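Local coordinates for protein B (Streptococcus agalactiae, PDB 5H6I) that acts as a secreted pore-forming toxin, the CAMP factor, which permeabilises membranes, and belongs to the bacterial Fc-binding proteins, at residues 115-127 with 157-169. Residues are numbered along the deposited sequence; the frame is centred on the assembly and turned at random.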
ATOM      1  N   HIS A 115       4.429   9.580   3.071  1.00 63.12           N
ATOM      2  CA  HIS A 115       4.474  11.022   2.866  1.00 59.93           C
ATOM      3  C   HIS A 115       3.151  11.672   2.483  1.00 52.09           C
ATOM      4  O   HIS A 115       3.082  12.905   2.480  1.00 62.98           O
ATOM      5  CB  HIS A 115       5.510  11.375   1.787  1.00 64.00           C
ATOM      6  CG  HIS A 115       6.903  10.939   2.122  1.00 65.64           C
ATOM      7  ND1 HIS A 115       7.338   9.643   1.952  1.00 74.09           N
ATOM      8  CD2 HIS A 115       7.958  11.628   2.616  1.00 67.14           C
ATOM      9  CE1 HIS A 115       8.601   9.552   2.326  1.00 72.45           C
ATOM     10  NE2 HIS A 115       9.001  10.743   2.734  1.00 77.49           N
ATOM     11  N   LEU A 116       2.108  10.907   2.161  1.00 53.48           N
ATOM     12  CA  LEU A 116       0.875  11.489   1.638  1.00 45.75           C
ATOM     13  C   LEU A 116      -0.340  11.228   2.519  1.00 56.11           C
ATOM     14  O   LEU A 116      -1.468  11.501   2.090  1.00 61.81           O
ATOM     15  CB  LEU A 116       0.609  10.972   0.221  1.00 42.41           C
ATOM     16  CG  LEU A 116       1.705  11.232  -0.816  1.00 52.60           C
ATOM     17  CD1 LEU A 116       1.244  10.804  -2.201  1.00 38.72           C
ATOM     18  CD2 LEU A 116       2.123  12.697  -0.815  1.00 43.37           C
ATOM     19  N   ALA A 117      -0.149  10.722   3.740  1.00 38.57           N
ATOM     20  CA  ALA A 117      -1.292  10.381   4.582  1.00 46.67           C
ATOM     21  C   ALA A 117      -2.045  11.619   5.056  1.00 53.04           C
ATOM     22  O   ALA A 117      -3.257  11.550   5.290  1.00 66.46           O
ATOM     23  CB  ALA A 117      -0.833   9.548   5.778  1.00 52.05           C
ATOM     24  N   ASN A 118      -1.359  12.750   5.203  1.00 60.04           N
ATOM     25  CA  ASN A 118      -1.984  13.981   5.669  1.00 59.92           C
ATOM     26  C   ASN A 118      -2.491  14.861   4.534  1.00 55.43           C
ATOM     27  O   ASN A 118      -3.025  15.943   4.801  1.00 55.76           O
ATOM     28  CB  ASN A 118      -1.002  14.782   6.529  1.00 54.17           C
ATOM     29  CG  ASN A 118      -0.486  13.991   7.712  1.00 64.03           C
ATOM     30  OD1 ASN A 118      -1.143  13.066   8.189  1.00 67.33           O
ATOM     31  ND2 ASN A 118       0.698  14.352   8.194  1.00 69.74           N
ATOM     32  N   LYS A 119      -2.340  14.431   3.286  1.00 42.51           N
ATOM     33  CA  LYS A 119      -2.724  15.254   2.152  1.00 52.36           C
ATOM     34  C   LYS A 119      -4.229  15.186   1.913  1.00 42.53           C
ATOM     35  O   LYS A 119      -4.931  14.312   2.426  1.00 53.42           O
ATOM     36  CB  LYS A 119      -1.980  14.811   0.892  1.00 46.86           C
ATOM     37  CG  LYS A 119      -0.488  15.083   0.923  1.00 53.99           C
ATOM     38  CD  LYS A 119      -0.205  16.570   1.032  1.00 53.83           C
ATOM     39  CE  LYS A 119       1.288  16.842   1.068  1.00 61.25           C
ATOM     40  NZ  LYS A 119       1.581  18.293   1.234  1.00 64.20           N
ATOM     41  N   VAL A 120      -4.720  16.132   1.113  1.00 51.80           N
ATOM     42  CA  VAL A 120      -6.105  16.109   0.661  1.00 57.36           C
ATOM     43  C   VAL A 120      -6.276  14.928  -0.285  1.00 49.05           C
ATOM     44  O   VAL A 120      -5.289  14.336  -0.739  1.00 47.35           O
ATOM     45  CB  VAL A 120      -6.503  17.433  -0.018  1.00 48.81           C
ATOM     46  CG1 VAL A 120      -6.580  18.552   1.009  1.00 48.57           C
ATOM     47  CG2 VAL A 120      -5.519  17.782  -1.121  1.00 46.13           C
ATOM     48  N   SER A 121      -7.528  14.583  -0.594  1.00 53.03           N
ATOM     49  CA  SER A 121      -7.798  13.374  -1.366  1.00 42.43           C
ATOM     50  C   SER A 121      -7.163  13.420  -2.750  1.00 46.25           C
ATOM     51  O   SER A 121      -6.824  12.371  -3.309  1.00 46.56           O
ATOM     52  CB  SER A 121      -9.307  13.159  -1.484  1.00 45.37           C
ATOM     53  OG  SER A 121      -9.910  13.069  -0.205  1.00 60.45           O
ATOM     54  N   GLN A 122      -6.979  14.618  -3.312  1.00 48.20           N
ATOM     55  CA  GLN A 122      -6.513  14.726  -4.691  1.00 48.09           C
ATOM     56  C   GLN A 122      -5.089  14.213  -4.864  1.00 49.21           C
ATOM     57  O   GLN A 122      -4.732  13.748  -5.953  1.00 54.56           O
ATOM     58  CB  GLN A 122      -6.611  16.175  -5.167  1.00 57.12           C
ATOM     59  CG  GLN A 122      -6.628  16.322  -6.678  1.00 52.89           C
ATOM     60  CD  GLN A 122      -7.775  15.563  -7.318  1.00 54.71           C
ATOM     61  OE1 GLN A 122      -8.907  15.606  -6.836  1.00 49.18           O
ATOM     62  NE2 GLN A 122      -7.486  14.859  -8.406  1.00 51.42           N
ATOM     63  N   ALA A 123      -4.265  14.285  -3.817  1.00 42.15           N
ATOM     64  CA  ALA A 123      -2.877  13.846  -3.937  1.00 50.23           C
ATOM     65  C   ALA A 123      -2.796  12.353  -4.228  1.00 47.34           C
ATOM     66  O   ALA A 123      -2.119  11.927  -5.170  1.00 43.10           O
ATOM     67  CB  ALA A 123      -2.103  14.193  -2.666  1.00 43.84           C
ATOM     68  N   ASN A 124      -3.485  11.540  -3.425  1.00 44.22           N
ATOM     69  CA  ASN A 124      -3.481  10.100  -3.661  1.00 48.25           C
ATOM     70  C   ASN A 124      -4.291   9.732  -4.897  1.00 46.35           C
ATOM     71  O   ASN A 124      -3.970   8.749  -5.575  1.00 48.64           O
ATOM     72  CB  ASN A 124      -4.019   9.367  -2.434  1.00 46.29           C
ATOM     73  CG  ASN A 124      -2.955   9.152  -1.375  1.00 48.40           C
ATOM     74  OD1 ASN A 124      -1.858   8.682  -1.669  1.00 49.72           O
ATOM     75  ND2 ASN A 124      -3.277   9.499  -0.134  1.00 55.58           N
ATOM     76  N   ILE A 125      -5.335  10.503  -5.207  1.00 48.79           N
ATOM     77  CA  ILE A 125      -6.129  10.237  -6.403  1.00 45.63           C
ATOM     78  C   ILE A 125      -5.291  10.459  -7.657  1.00 51.65           C
ATOM     79  O   ILE A 125      -5.263   9.617  -8.562  1.00 53.71           O
ATOM     80  CB  ILE A 125      -7.397  11.110  -6.410  1.00 48.90           C
ATOM     81  CG1 ILE A 125      -8.450  10.536  -5.461  1.00 46.56           C
ATOM     82  CG2 ILE A 125      -7.961  11.229  -7.819  1.00 44.51           C
ATOM     83  CD1 ILE A 125      -9.745  11.320  -5.451  1.00 41.22           C
ATOM     84  N   ASP A 126      -4.593  11.594  -7.726  1.00 53.55           N
ATOM     85  CA  ASP A 126      -3.785  11.892  -8.902  1.00 55.98           C
ATOM     86  C   ASP A 126      -2.609  10.932  -9.025  1.00 57.65           C
ATOM     87  O   ASP A 126      -2.252  10.516 -10.133  1.00 56.99           O
ATOM     88  CB  ASP A 126      -3.293  13.339  -8.851  1.00 45.57           C
ATOM     89  CG  ASP A 126      -4.413  14.340  -9.049  1.00 50.02           C
ATOM     90  OD1 ASP A 126      -5.520  13.927  -9.456  1.00 53.36           O
ATOM     91  OD2 ASP A 126      -4.188  15.543  -8.796  1.00 60.80           O
ATOM     92  N   MET A 127      -1.999  10.561  -7.897  1.00 43.53           N
ATOM     93  CA  MET A 127      -0.837   9.681  -7.942  1.00 45.11           C
ATOM     94  C   MET A 127      -1.233   8.240  -8.247  1.00 56.54           C
ATOM     95  O   MET A 127      -0.526   7.545  -8.985  1.00 49.08           O
ATOM     96  CB  MET A 127      -0.068   9.761  -6.624  1.00 41.55           C
ATOM     97  CG  MET A 127       1.436   9.735  -6.800  1.00 57.77           C
ATOM     98  SD  MET A 127       2.105   8.076  -6.627  1.00 83.60           S
ATOM     99  CE  MET A 127       1.916   7.848  -4.864  1.00 65.05           C
ATOM    100  N   ALA A 157       7.946  12.461 -11.350  1.00 55.03           N
ATOM    101  CA  ALA A 157       7.560  13.866 -11.341  1.00 59.77           C
ATOM    102  C   ALA A 157       6.223  14.071 -10.642  1.00 60.06           C
ATOM    103  O   ALA A 157       6.016  15.100  -9.990  1.00 61.56           O
ATOM    104  CB  ALA A 157       7.501  14.409 -12.768  1.00 53.96           C
ATOM    105  N   LEU A 158       5.308  13.106 -10.765  1.00 60.23           N
ATOM    106  CA  LEU A 158       4.030  13.199 -10.070  1.00 52.39           C
ATOM    107  C   LEU A 158       4.205  13.086  -8.562  1.00 48.99           C
ATOM    108  O   LEU A 158       3.433  13.684  -7.805  1.00 51.36           O
ATOM    109  CB  LEU A 158       3.082  12.115 -10.581  1.00 50.72           C
ATOM    110  CG  LEU A 158       1.582  12.314 -10.366  1.00 52.80           C
ATOM    111  CD1 LEU A 158       1.112  13.615 -10.994  1.00 58.79           C
ATOM    112  CD2 LEU A 158       0.820  11.134 -10.941  1.00 52.11           C
ATOM    113  N   GLU A 159       5.210  12.330  -8.111  1.00 43.10           N
ATOM    114  CA  GLU A 159       5.446  12.179  -6.679  1.00 53.70           C
ATOM    115  C   GLU A 159       5.820  13.511  -6.040  1.00 62.62           C
ATOM    116  O   GLU A 159       5.269  13.894  -5.003  1.00 60.92           O
ATOM    117  CB  GLU A 159       6.543  11.143  -6.434  1.00 60.54           C
ATOM    118  CG  GLU A 159       6.136   9.709  -6.722  1.00 62.06           C
ATOM    119  CD  GLU A 159       7.335   8.794  -6.886  1.00 60.16           C
ATOM    120  OE1 GLU A 159       8.457   9.312  -7.062  1.00 83.86           O
ATOM    121  OE2 GLU A 159       7.157   7.560  -6.842  1.00 56.99           O
ATOM    122  N   GLN A 160       6.765  14.232  -6.650  1.00 56.78           N
ATOM    123  CA  GLN A 160       7.185  15.512  -6.091  1.00 59.44           C
ATOM    124  C   GLN A 160       6.105  16.575  -6.242  1.00 54.48           C
ATOM    125  O   GLN A 160       6.064  17.530  -5.459  1.00 70.42           O
ATOM    126  CB  GLN A 160       8.483  15.975  -6.757  1.00 63.29           C
ATOM    127  CG  GLN A 160       9.670  15.056  -6.512  1.00 72.24           C
ATOM    128  CD  GLN A 160      10.326  15.293  -5.165  1.00 88.20           C
ATOM    129  OE1 GLN A 160      10.607  16.433  -4.791  1.00 81.30           O
ATOM    130  NE2 GLN A 160      10.575  14.216  -4.429  1.00 75.15           N
ATOM    131  N   LYS A 161       5.223  16.425  -7.232  1.00 49.77           N
ATOM    132  CA  LYS A 161       4.182  17.424  -7.449  1.00 50.01           C
ATOM    133  C   LYS A 161       3.089  17.328  -6.391  1.00 60.54           C
ATOM    134  O   LYS A 161       2.612  18.354  -5.890  1.00 59.36           O
ATOM    135  CB  LYS A 161       3.591  17.268  -8.851  1.00 43.45           C
ATOM    136  CG  LYS A 161       2.385  18.153  -9.120  1.00 56.62           C
ATOM    137  CD  LYS A 161       1.710  17.778 -10.430  1.00 63.79           C
ATOM    138  CE  LYS A 161       0.402  18.531 -10.613  1.00 72.29           C
ATOM    139  NZ  LYS A 161      -0.392  17.995 -11.753  1.00 71.75           N
ATOM    140  N   VAL A 162       2.680  16.108  -6.031  1.00 58.20           N
ATOM    141  CA  VAL A 162       1.629  15.949  -5.034  1.00 61.62           C
ATOM    142  C   VAL A 162       2.121  16.289  -3.633  1.00 57.80           C
ATOM    143  O   VAL A 162       1.305  16.460  -2.720  1.00 55.57           O
ATOM    144  CB  VAL A 162       1.047  14.522  -5.068  1.00 55.37           C
ATOM    145  CG1 VAL A 162       0.487  14.208  -6.447  1.00 49.73           C
ATOM    146  CG2 VAL A 162       2.102  13.502  -4.663  1.00 47.56           C
ATOM    147  N   LEU A 163       3.438  16.390  -3.436  1.00 55.17           N
ATOM    148  CA  LEU A 163       3.958  16.824  -2.144  1.00 51.29           C
ATOM    149  C   LEU A 163       3.572  18.266  -1.845  1.00 57.69           C
ATOM    150  O   LEU A 163       3.408  18.637  -0.677  1.00 64.59           O
ATOM    151  CB  LEU A 163       5.478  16.668  -2.104  1.00 52.21           C
ATOM    152  CG  LEU A 163       6.028  15.278  -1.789  1.00 63.29           C
ATOM    153  CD1 LEU A 163       7.547  15.282  -1.857  1.00 65.45           C
ATOM    154  CD2 LEU A 163       5.552  14.805  -0.424  1.00 60.54           C
ATOM    155  N   THR A 164       3.423  19.090  -2.881  1.00 44.49           N
ATOM    156  CA  THR A 164       3.035  20.485  -2.716  1.00 57.33           C
ATOM    157  C   THR A 164       1.531  20.669  -2.562  1.00 57.26           C
ATOM    158  O   THR A 164       1.070  21.813  -2.475  1.00 61.28           O
ATOM    159  CB  THR A 164       3.536  21.315  -3.901  1.00 65.82           C
ATOM    160  OG1 THR A 164       2.762  21.005  -5.067  1.00 69.66           O
ATOM    161  CG2 THR A 164       5.003  21.015  -4.178  1.00 59.20           C
ATOM    162  N   TYR A 165       0.760  19.584  -2.532  1.00 55.11           N
ATOM    163  CA  TYR A 165      -0.674  19.683  -2.326  1.00 54.25           C
ATOM    164  C   TYR A 165      -0.964  20.081  -0.879  1.00 45.49           C
ATOM    165  O   TYR A 165      -0.151  19.837   0.016  1.00 48.18           O
ATOM    166  CB  TYR A 165      -1.354  18.355  -2.661  1.00 58.62           C
ATOM    167  CG  TYR A 165      -1.528  18.086  -4.144  1.00 57.72           C
ATOM    168  CD1 TYR A 165      -0.689  18.670  -5.086  1.00 63.11           C
ATOM    169  CD2 TYR A 165      -2.533  17.244  -4.600  1.00 57.10           C
ATOM    170  CE1 TYR A 165      -0.846  18.421  -6.437  1.00 59.08           C
ATOM    171  CE2 TYR A 165      -2.697  16.988  -5.950  1.00 58.24           C
ATOM    172  CZ  TYR A 165      -1.851  17.580  -6.863  1.00 58.57           C
ATOM    173  OH  TYR A 165      -2.011  17.330  -8.207  1.00 62.39           O
ATOM    174  N   PRO A 166      -2.116  20.701  -0.623  1.00 44.48           N
ATOM    175  CA  PRO A 166      -2.417  21.144   0.743  1.00 48.93           C
ATOM    176  C   PRO A 166      -2.693  19.973   1.672  1.00 49.09           C
ATOM    177  O   PRO A 166      -3.219  18.934   1.268  1.00 46.85           O
ATOM    178  CB  PRO A 166      -3.669  22.017   0.572  1.00 53.76           C
ATOM    179  CG  PRO A 166      -3.811  22.247  -0.902  1.00 57.13           C
ATOM    180  CD  PRO A 166      -3.179  21.074  -1.568  1.00 40.26           C
ATOM    181  N   ASP A 167      -2.324  20.157   2.937  1.00 54.80           N
ATOM    182  CA  ASP A 167      -2.640  19.185   3.970  1.00 43.97           C
ATOM    183  C   ASP A 167      -4.091  19.341   4.419  1.00 44.41           C
ATOM    184  O   ASP A 167      -4.731  20.372   4.197  1.00 60.85           O
ATOM    185  CB  ASP A 167      -1.707  19.343   5.172  1.00 53.27           C
ATOM    186  CG  ASP A 167      -0.280  18.935   4.864  1.00 68.76           C
ATOM    187  OD1 ASP A 167      -0.087  18.034   4.023  1.00 65.17           O
ATOM    188  OD2 ASP A 167       0.649  19.514   5.467  1.00 70.11           O
ATOM    189  N   LEU A 168      -4.605  18.296   5.058  1.00 61.05           N
ATOM    190  CA  LEU A 168      -5.954  18.338   5.604  1.00 54.37           C
ATOM    191  C   LEU A 168      -5.980  19.166   6.881  1.00 54.41           C
ATOM    192  O   LEU A 168      -5.104  19.037   7.740  1.00 63.62           O
ATOM    193  CB  LEU A 168      -6.466  16.926   5.890  1.00 53.13           C
ATOM    194  CG  LEU A 168      -6.886  16.066   4.697  1.00 58.24           C
ATOM    195  CD1 LEU A 168      -6.914  14.596   5.085  1.00 51.65           C
ATOM    196  CD2 LEU A 168      -8.240  16.508   4.168  1.00 44.95           C
ATOM    197  N   LYS A 169      -6.989  20.024   6.997  1.00 57.29           N
ATOM    198  CA  LYS A 169      -7.185  20.762   8.231  1.00 62.85           C
ATOM    199  C   LYS A 169      -7.699  19.820   9.319  1.00 56.67           C
ATOM    200  O   LYS A 169      -8.299  18.783   9.019  1.00 60.28           O
ATOM    201  CB  LYS A 169      -8.174  21.906   8.022  1.00 62.86           C
ATOM    202  CG  LYS A 169      -7.581  23.129   7.340  1.00 74.14           C
ATOM    203  CD  LYS A 169      -8.640  24.194   7.108  1.00 70.33           C
ATOM    204  CE  LYS A 169      -9.550  23.828   5.949  1.00 72.76           C
ATOM    205  NZ  LYS A 169      -8.839  23.907   4.644  1.00 78.73           N
TER
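Lys119 and Tyr165 carry a mixed polar and apolar contact in an all-helical fold. The loop joining helix 93-115 to helix 121-139, with the start of the latter, meets the end of helix 145-163 and the extended chain that leaves it. The two helices run antiparallel, with segment axes 9.6 Å apart at 173°.

Lys119 bends at chi2 (-62°), then runs straight, which carries its amine to the end of helix 145-163. Lys119 NZ donates to Leu163 O at 2.7 Å, from above the carbonyl plane, and to Tyr165 O at 2.6 Å, closer to that carbonyl's plane. A weak hydrogen bond to Asp167 OD1, part of a salt bridge, adds a third oxygen. Beside it, Lys119 and Asp167 form a single antiparallel bridge as a non-hydrogen-bonded pair. It is flanked by Leu168 N to Asn118 O (2.8 Å) and Val120 N to Pro166 O (3.2 Å).

The Tyr165 ring lies along the start of helix 121-139. Tyr165 CD2 lies against Ala123, 3.6 Å from Ala123 CB. Val162 CA sits over one ring face, offset toward the rim. Tyr165 OH donates to the anti lone pair of Asp126 OD2 at 2.9 Å. The carboxylate stands perpendicular to the ring, with OD2 in the ring plane.

Further in, Val162 CG2 touches both methyls of Leu116, and more loosely Met127 CG, while Val162 CB faces Ala123 CB. Leu158 CD2 rests on the backbone of Asp126 and Met127. Phe111 of helix 93-115 extends this apolar layer against Leu163.

The lysine amine binds Leu163 O at the end of helix 145-163, where the helix dipole probably strengthens its hold, and Tyr165 O just beyond it. With the tyrosine-aspartate bond, this probably holds the chain leaving helix 145-163 against the Leu116-Lys119 turn.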